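Local coordinates for protein GCN5-related N-acetyltransferase (Streptococcus suis, PDB 3G3S) that probably transfers an acetyl group from acetyl-coenzyme A to the amine of a substrate not yet identified, at residues Q207-C212 with E233-E238; L200-A205 with L229-K234; G54-Q59 with D63-C68. All coordinates share one frame; numbering follows the deposited sequence. Where two conformers were deposited one is given.

Contact 1 (Q207-C212 with E233-E238)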
loop_
_atom_site.group_PDB
_atom_site.type_symbol
_atom_site.label_atom_id
_atom_site.label_comp_id
_atom_site.label_asym_id
_atom_site.label_seq_id
_atom_site.Cartn_x
_atom_site.Cartn_y
_atom_site.Cartn_z
ATOM N N GLN A 207 26.379 -6.326 -1.847
ATOM C CA GLN A 207 26.152 -5.694 -0.538
ATOM C C GLN A 207 24.748 -5.154 -0.393
ATOM O O GLN A 207 24.111 -5.323 0.639
ATOM C CB GLN A 207 27.136 -4.548 -0.354
ATOM C CG GLN A 207 27.068 -3.741 0.968
ATOM C CD GLN A 207 27.681 -4.483 2.128
ATOM O OE1 GLN A 207 27.134 -5.484 2.589
ATOM N NE2 GLN A 207 28.803 -3.989 2.620
ATOM N N LEU A 208 24.280 -4.452 -1.422
ATOM C CA LEU A 208 22.926 -3.898 -1.397
ATOM C C LEU A 208 21.873 -5.002 -1.234
ATOM O O LEU A 208 20.965 -4.867 -0.411
ATOM C CB LEU A 208 22.652 -3.093 -2.674
ATOM C CG LEU A 208 21.261 -2.460 -2.793
ATOM C CD1 LEU A 208 20.959 -1.592 -1.588
ATOM C CD2 LEU A 208 21.120 -1.679 -4.092
ATOM N N ILE A 209 22.003 -6.071 -2.022
ATOM C CA ILE A 209 21.086 -7.225 -1.973
ATOM C C ILE A 209 21.071 -7.734 -0.541
ATOM O O ILE A 209 20.024 -7.856 0.066
ATOM C CB ILE A 209 21.509 -8.337 -2.964
ATOM C CG1 ILE A 209 21.271 -7.867 -4.409
ATOM C CG2 ILE A 209 20.744 -9.686 -2.682
ATOM C CD1 ILE A 209 21.884 -8.721 -5.517
ATOM N N LEU A 210 22.253 -7.984 0.021
ATOM C CA LEU A 210 22.368 -8.451 1.412
ATOM C C LEU A 210 21.714 -7.495 2.416
ATOM O O LEU A 210 21.036 -7.932 3.352
ATOM C CB LEU A 210 23.836 -8.682 1.779
ATOM C CG LEU A 210 24.492 -9.919 1.186
ATOM C CD1 LEU A 210 26.004 -9.865 1.397
ATOM C CD2 LEU A 210 23.907 -11.206 1.800
ATOM N N ALA A 211 21.899 -6.193 2.201
ATOM C CA ALA A 211 21.271 -5.175 3.033
ATOM C C ALA A 211 19.739 -5.261 2.938
ATOM O O ALA A 211 19.023 -5.106 3.946
ATOM C CB ALA A 211 21.748 -3.787 2.621
ATOM N N CYS A 212 19.244 -5.477 1.721
ATOM C CA CYS A 212 17.814 -5.619 1.473
ATOM C C CYS A 212 17.238 -6.826 2.167
ATOM O O CYS A 212 16.286 -6.717 2.929
ATOM C CB CYS A 212 17.541 -5.734 -0.017
ATOM S SG CYS A 212 17.611 -4.092 -0.794
ATOM N N GLU A 233 22.644 -12.263 -13.375
ATOM C CA GLU A 233 22.715 -13.743 -13.337
ATOM C C GLU A 233 23.806 -14.194 -12.376
ATOM O O GLU A 233 23.610 -15.148 -11.622
ATOM C CB GLU A 233 22.914 -14.333 -14.726
ATOM C CG GLU A 233 21.663 -14.217 -15.582
ATOM C CD GLU A 233 21.881 -14.528 -17.051
ATOM O OE1 GLU A 233 23.032 -14.442 -17.547
ATOM O OE2 GLU A 233 20.875 -14.834 -17.731
ATOM N N LYS A 234 24.921 -13.474 -12.343
ATOM C CA LYS A 234 25.995 -13.781 -11.387
ATOM C C LYS A 234 25.518 -13.559 -9.972
ATOM O O LYS A 234 25.948 -14.257 -9.075
ATOM C CB LYS A 234 27.252 -12.952 -11.649
ATOM C CG LYS A 234 27.965 -13.306 -12.978
ATOM N N LEU A 235 24.625 -12.588 -9.772
ATOM C CA LEU A 235 24.108 -12.273 -8.437
ATOM C C LEU A 235 22.952 -13.154 -8.016
ATOM O O LEU A 235 22.475 -13.039 -6.898
ATOM C CB LEU A 235 23.696 -10.802 -8.360
ATOM C CG LEU A 235 24.851 -9.802 -8.512
ATOM C CD1 LEU A 235 24.311 -8.421 -8.736
ATOM C CD2 LEU A 235 25.787 -9.820 -7.301
ATOM N N GLY A 236 22.456 -13.982 -8.926
ATOM C CA GLY A 236 21.396 -14.948 -8.615
ATOM C C GLY A 236 20.087 -14.757 -9.325
ATOM O O GLY A 236 19.215 -15.599 -9.208
ATOM N N TYR A 237 19.924 -13.647 -10.044
ATOM C CA TYR A 237 18.675 -13.410 -10.754
ATOM C C TYR A 237 18.576 -14.325 -11.971
ATOM O O TYR A 237 19.588 -14.801 -12.499
ATOM C CB TYR A 237 18.559 -11.928 -11.165
ATOM C CG TYR A 237 18.560 -10.963 -10.010
ATOM C CD1 TYR A 237 17.379 -10.624 -9.380
ATOM C CD2 TYR A 237 19.726 -10.356 -9.571
ATOM C CE1 TYR A 237 17.363 -9.771 -8.314
ATOM C CE2 TYR A 237 19.712 -9.454 -8.532
ATOM C CZ TYR A 237 18.517 -9.138 -7.914
ATOM O OH TYR A 237 18.478 -8.284 -6.830
ATOM N N GLU A 238 17.356 -14.601 -12.404
ATOM C CA GLU A 238 17.130 -15.383 -13.602
ATOM C C GLU A 238 16.273 -14.571 -14.537
ATOM O O GLU A 238 15.347 -13.872 -14.111
ATOM C CB GLU A 238 16.434 -16.697 -13.298
ATOM C CG GLU A 238 17.338 -17.667 -12.561
ATOM C CD GLU A 238 16.671 -18.984 -12.258
ATOM O OE1 GLU A 238 15.588 -19.249 -12.821
ATOM O OE2 GLU A 238 17.246 -19.755 -11.448
#

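Contact 2 (L200-A205 with L229-K234)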
loop_
_atom_site.group_PDB
_atom_site.type_symbol
_atom_site.label_atom_id
_atom_site.label_comp_id
_atom_site.label_asym_id
_atom_site.label_seq_id
_atom_site.Cartn_x
_atom_site.Cartn_y
_atom_site.Cartn_z
ATOM N N LEU A 200 33.602 -3.908 -9.440
ATOM C CA LEU A 200 33.082 -3.060 -8.403
ATOM C C LEU A 200 31.545 -3.111 -8.334
ATOM O O LEU A 200 30.966 -3.153 -7.244
ATOM C CB LEU A 200 33.582 -1.628 -8.592
ATOM C CG LEU A 200 35.109 -1.411 -8.547
ATOM C CD1 LEU A 200 35.446 0.057 -8.590
ATOM C CD2 LEU A 200 35.773 -2.044 -7.332
ATOM N N ALA A 201 30.893 -3.078 -9.490
ATOM C CA ALA A 201 29.423 -3.131 -9.564
ATOM C C ALA A 201 28.838 -4.341 -8.813
ATOM O O ALA A 201 27.885 -4.226 -8.046
ATOM C CB ALA A 201 28.980 -3.158 -11.041
ATOM N N LYS A 202 29.476 -5.480 -9.032
ATOM C CA LYS A 202 29.141 -6.777 -8.465
ATOM C C LYS A 202 29.278 -6.764 -6.936
ATOM O O LYS A 202 28.438 -7.292 -6.226
ATOM C CB LYS A 202 30.092 -7.775 -9.123
ATOM C CG LYS A 202 29.895 -9.230 -8.888
ATOM C CD LYS A 202 30.979 -10.041 -9.669
ATOM C CE LYS A 202 32.408 -9.873 -9.086
ATOM N NZ LYS A 202 33.536 -10.308 -9.991
ATOM N N ALA A 203 30.332 -6.127 -6.436
ATOM C CA ALA A 203 30.541 -6.019 -5.008
ATOM C C ALA A 203 29.489 -5.133 -4.336
ATOM O O ALA A 203 28.967 -5.496 -3.280
ATOM C CB ALA A 203 31.964 -5.489 -4.711
ATOM N N CYS A 204 29.197 -3.960 -4.899
ATOM C CA CYS A 204 28.196 -3.092 -4.273
ATOM C C CYS A 204 26.773 -3.621 -4.481
ATOM O O CYS A 204 25.911 -3.345 -3.662
ATOM C CB CYS A 204 28.337 -1.617 -4.727
ATOM S SG CYS A 204 28.430 -1.325 -6.489
ATOM N N ALA A 205 26.528 -4.332 -5.587
ATOM C CA ALA A 205 25.238 -4.950 -5.835
ATOM C C ALA A 205 25.053 -6.052 -4.813
ATOM O O ALA A 205 24.012 -6.134 -4.172
ATOM C CB ALA A 205 25.169 -5.510 -7.217
ATOM N N LEU A 229 22.232 -7.864 -17.541
ATOM C CA LEU A 229 21.544 -9.114 -17.282
ATOM C C LEU A 229 22.547 -10.130 -16.784
ATOM O O LEU A 229 22.292 -10.810 -15.779
ATOM C CB LEU A 229 20.835 -9.652 -18.524
ATOM C CG LEU A 229 20.240 -11.054 -18.362
ATOM C CD1 LEU A 229 19.206 -11.093 -17.230
ATOM C CD2 LEU A 229 19.669 -11.514 -19.662
ATOM N N LYS A 230 23.684 -10.210 -17.486
ATOM C CA LYS A 230 24.735 -11.181 -17.125
ATOM C C LYS A 230 25.263 -10.963 -15.719
ATOM O O LYS A 230 25.585 -11.926 -15.038
ATOM C CB LYS A 230 25.861 -11.184 -18.157
ATOM C CG LYS A 230 25.456 -11.818 -19.498
ATOM N N LEU A 231 25.350 -9.706 -15.287
ATOM C CA LEU A 231 25.713 -9.371 -13.920
ATOM C C LEU A 231 24.649 -9.895 -12.961
ATOM O O LEU A 231 24.949 -10.576 -11.964
ATOM C CB LEU A 231 25.843 -7.858 -13.765
ATOM C CG LEU A 231 26.078 -7.267 -12.372
ATOM C CD1 LEU A 231 27.141 -8.027 -11.569
ATOM C CD2 LEU A 231 26.435 -5.785 -12.489
ATOM N N ALA A 232 23.392 -9.568 -13.257
ATOM C CA ALA A 232 22.289 -10.021 -12.433
ATOM C C ALA A 232 22.330 -11.538 -12.289
ATOM O O ALA A 232 22.097 -12.033 -11.195
ATOM C CB ALA A 232 20.931 -9.573 -13.011
ATOM N N GLU A 233 22.644 -12.263 -13.375
ATOM C CA GLU A 233 22.715 -13.743 -13.337
ATOM C C GLU A 233 23.806 -14.194 -12.376
ATOM O O GLU A 233 23.610 -15.148 -11.622
ATOM C CB GLU A 233 22.914 -14.333 -14.726
ATOM C CG GLU A 233 21.663 -14.217 -15.582
ATOM C CD GLU A 233 21.881 -14.528 -17.051
ATOM O OE1 GLU A 233 23.032 -14.442 -17.547
ATOM O OE2 GLU A 233 20.875 -14.834 -17.731
ATOM N N LYS A 234 24.921 -13.474 -12.343
ATOM C CA LYS A 234 25.995 -13.781 -11.387
ATOM C C LYS A 234 25.518 -13.559 -9.972
ATOM O O LYS A 234 25.948 -14.257 -9.075
ATOM C CB LYS A 234 27.252 -12.952 -11.649
ATOM C CG LYS A 234 27.965 -13.306 -12.978
#

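Contact 3 (G54-Q59 with D63-C68)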
loop_
_atom_site.group_PDB
_atom_site.type_symbol
_atom_site.label_atom_id
_atom_site.label_comp_id
_atom_site.label_asym_id
_atom_site.label_seq_id
_atom_site.Cartn_x
_atom_site.Cartn_y
_atom_site.Cartn_z
ATOM N N GLY A 54 8.367 5.614 -18.227
ATOM C CA GLY A 54 6.981 5.806 -18.626
ATOM C C GLY A 54 6.466 4.437 -19.031
ATOM O O GLY A 54 6.845 3.929 -20.079
ATOM N N PHE A 55 5.687 3.797 -18.168
ATOM C CA PHE A 55 5.079 2.508 -18.497
ATOM C C PHE A 55 3.706 2.758 -19.028
ATOM O O PHE A 55 2.857 3.307 -18.327
ATOM C CB PHE A 55 4.994 1.606 -17.290
ATOM C CG PHE A 55 6.332 1.136 -16.797
ATOM C CD1 PHE A 55 7.048 1.884 -15.876
ATOM C CD2 PHE A 55 6.871 -0.043 -17.278
ATOM C CE1 PHE A 55 8.269 1.427 -15.406
ATOM C CE2 PHE A 55 8.117 -0.511 -16.818
ATOM C CZ PHE A 55 8.805 0.222 -15.897
ATOM N N LEU A 56 3.465 2.280 -20.240
ATOM C CA LEU A 56 2.228 2.588 -20.965
ATOM C C LEU A 56 1.273 1.408 -21.096
ATOM O O LEU A 56 1.585 0.466 -21.776
ATOM C CB LEU A 56 2.638 3.062 -22.351
ATOM C CG LEU A 56 3.488 4.341 -22.307
ATOM C CD1 LEU A 56 4.480 4.342 -23.521
ATOM C CD2 LEU A 56 2.566 5.548 -22.200
ATOM N N ALA A 57 0.088 1.496 -20.497
ATOM C CA ALA A 57 -0.868 0.380 -20.499
ATOM C C ALA A 57 -2.241 0.700 -21.156
ATOM O O ALA A 57 -2.646 1.873 -21.341
ATOM C CB ALA A 57 -1.052 -0.117 -19.076
ATOM N N GLY A 58 -2.931 -0.365 -21.562
ATOM C CA GLY A 58 -4.253 -0.229 -22.166
ATOM C C GLY A 58 -4.193 0.075 -23.661
ATOM O O GLY A 58 -3.284 -0.329 -24.346
ATOM N N GLN A 59 -5.228 0.726 -24.179
ATOM C CA GLN A 59 -5.246 1.094 -25.561
ATOM C C GLN A 59 -4.204 2.179 -25.774
ATOM O O GLN A 59 -4.005 3.027 -24.895
ATOM C CB GLN A 59 -6.641 1.607 -25.965
ATOM C CG GLN A 59 -7.720 0.539 -25.894
ATOM C CD GLN A 59 -7.485 -0.644 -26.855
ATOM O OE1 GLN A 59 -7.028 -0.467 -27.992
ATOM N NE2 GLN A 59 -7.811 -1.853 -26.399
ATOM N N ASP A 63 -2.010 11.156 -26.473
ATOM C CA ASP A 63 -1.865 12.192 -25.458
ATOM C C ASP A 63 -0.988 11.749 -24.282
ATOM O O ASP A 63 -0.316 12.587 -23.663
ATOM C CB ASP A 63 -3.211 12.670 -24.957
ATOM C CG ASP A 63 -3.985 13.458 -26.004
ATOM O OD1 ASP A 63 -3.474 13.661 -27.135
ATOM O OD2 ASP A 63 -5.121 13.854 -25.670
ATOM N N LEU A 64 -0.995 10.458 -23.956
ATOM C CA LEU A 64 -0.132 9.984 -22.885
ATOM C C LEU A 64 1.366 10.033 -23.293
ATOM O O LEU A 64 2.252 10.307 -22.474
ATOM C CB LEU A 64 -0.561 8.573 -22.438
ATOM C CG LEU A 64 -1.915 8.435 -21.710
ATOM C CD1 LEU A 64 -2.196 6.976 -21.339
ATOM C CD2 LEU A 64 -1.995 9.339 -20.455
ATOM N N LEU A 65 1.644 9.733 -24.553
ATOM C CA LEU A 65 3.003 9.840 -25.113
ATOM C C LEU A 65 3.493 11.288 -25.030
ATOM O O LEU A 65 4.670 11.571 -24.764
ATOM C CB LEU A 65 3.026 9.363 -26.561
ATOM C CG LEU A 65 2.655 7.896 -26.790
ATOM C CD1 LEU A 65 2.581 7.479 -28.233
ATOM C CD2 LEU A 65 3.689 7.006 -26.045
ATOM N N LYS A 66 2.583 12.228 -25.253
ATOM C CA LYS A 66 2.971 13.638 -25.176
ATOM C C LYS A 66 3.498 14.049 -23.812
ATOM O O LYS A 66 4.440 14.844 -23.724
ATOM C CB LYS A 66 1.802 14.540 -25.551
ATOM C CG LYS A 66 1.469 14.429 -27.017
ATOM C CD LYS A 66 0.341 15.357 -27.409
ATOM C CE LYS A 66 0.076 15.277 -28.908
ATOM N NZ LYS A 66 -0.769 16.427 -29.365
ATOM N N ILE A 67 2.913 13.482 -22.756
ATOM C CA ILE A 67 3.329 13.752 -21.394
ATOM C C ILE A 67 4.778 13.316 -21.195
ATOM O O ILE A 67 5.495 13.881 -20.370
ATOM C CB ILE A 67 2.441 12.988 -20.358
ATOM C CG1 ILE A 67 0.978 13.409 -20.430
ATOM C CG2 ILE A 67 2.942 13.207 -18.932
ATOM C CD1 ILE A 67 0.089 12.598 -19.532
ATOM N N CYS A 68 5.216 12.314 -21.940
ATOM C CA CYS A 68 6.579 11.826 -21.844
ATOM C C CYS A 68 7.595 12.619 -22.635
ATOM O O CYS A 68 8.783 12.428 -22.448
ATOM C CB CYS A 68 6.629 10.376 -22.322
ATOM S SG CYS A 68 5.549 9.301 -21.382
#

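Contact 1 (Q207-C212 with E233-E238)
Ile209 alone in 207-212 meets the end of helix 226-235 and the chain just past it, its ethyl arm reaching Leu235 and Tyr237. Just before it, Leu208 turns to Ile185 and Ile187 of strand 184-191. At Ile209, chi1 of -70° sets CG1 anti to the carbonyl carbon, and the extended chi2 carries CD1 across the gap. Ile209 CD1 lies 4.0 Å from Leu235 CB and 3.8 Å from Tyr237 CE2, approaching the ring obliquely. Ile209 and Tyr237 arrive from opposite directions, and Ile209 CD1 also sits 3.7 Å from Tyr237 OH. The hydroxyl of this buried tyrosine is hydrogen-bonded to Pro219 O, which ties the far end of the ring to strand 218-223. The helix ends in a Schellman motif at Gly236, with phi 116° and Gly236 N reaching Glu233 O at 3.2 Å, after which the chain turns off into Tyr237. Farther along, Cys212 packs on Pro219 and Ile185. Phe108 meets the Tyr237 ring edge-to-face, Leu113 of helix 110-118 touches Ile209, and Trp221 of strand 218-223 backs Leu235, so helices 200-214 and 226-235 join here over the sheet.

Contact 2 (L200-A205 with L229-K234)
Leu231 pushes its forked end against the first turn of helix 200-214, one methyl for each of two consecutive residues. Leu231 CD2 rests 3.9 Å from Ala201 CB, while Leu231 CD1 lies 3.8 Å from Lys202 CB and about as near to the CA of that lysine. With chi1 at 174°, CG of Leu231 stands anti to its backbone N and the fork extends across the gap between the helices. The small side chain of Ala201 is consistent with the close backbones: Lys202 CA and Leu231 CA are 6.9 Å apart. Behind this tight spot Trp221 of strand 218-223 underlies both helices, touching Ala205, Leu231 and Ala232. The other side is looser. Lys202 brings only CB and CG of its side chain near Leu231 CD1, the two side chains running at a slant; a bend at chi3 of 70° then leads the ammonium group away from the partner helix. Lys234 faces the same gap but stays 5.1 Å off at its nearest modelled side-chain atom, and its chain is not resolved beyond CG, consistent with mobility at the surface. Helix 200-214 follows strand 184-191 as the acetyl-CoA-binding helix of GNAT enzymes follows the central strand, and helix 226-235 probably corresponds to the helix between the two strands that come next in that fold; the start of helix 200-214 probably faces the cofactor's pyrophosphate.

Contact 3 (G54-Q59 with D63-C68)
No flat group takes part where Leu56 meets Leu64 and Leu65; the touching surfaces are branched aliphatic ends. The one aromatic ring of the two segments, that of Phe55, starts from a CB directed away from helix 62-68 and packs instead near Val76 and Glu18 on the other side of the strand. The alternation of strand 52-58 explains this: Phe55 and Ala57 turn from the helix, and Leu56 between them turns toward it. Leu56 sends out its two methyls separately. Leu56 CD1 meets CD2 of Leu65 at 3.8 Å, the two side chains crossing at about a right angle, while Leu56 CD2 lies a looser 4.4 Å from CB of Leu64. Leu65 leaves its helix obliquely and only its end swings in: chi1 of -62° places CG anti to the carbonyl carbon, and from there CD2 reaches the strand. Leu64 points at the strand from the start, yet gives Leu56 its CB and also touches Ser42. One turn farther on, Cys68 faces Gly54, where the strand has no side chain; Cys68 SG comes to 4.7 Å from Gly54 CA, so bare backbone makes room for the sulfur. Leu56 and Leu65 also share a roof, since Trp82 touches the first, and Leu85, Ile86 and Tyr90 the second, all from helix 80-90. Leu44 of strand 42-48 fills in beside Leu56 and Cys68. The backbone of Leu56 is hydrogen-bonded to Val76 and Gln78, so strand 52-58 runs beside strand 73-77, parallel to it. This contact is the strand-helix half of a beta-alpha-beta unit, a short helix packed on the sheet through leucines, after which the chain returns to the adjacent parallel strand 73-77.

Contacts 1 and 2 join the same two helices, 200-214 and 226-235, with centres about 7 Å apart; they share Glu233 and Lys234. Leu235 CD1 lies close to Ala205 CB, at 3.4 Å, making one continuous seam of the two. The seam changes character along its length: contact 1 is buried and ends in an aromatic group with its own hydrogen bond, whereas contact 2 lies at the surface and uses an alanine and the base of a lysine. Contact 3 is also buried but made by leucine branches, with no aromatic ring or charged group among the touching residues, and pairs helix with strand. Its centre lies about 31 Å from both others, across the chain's centre.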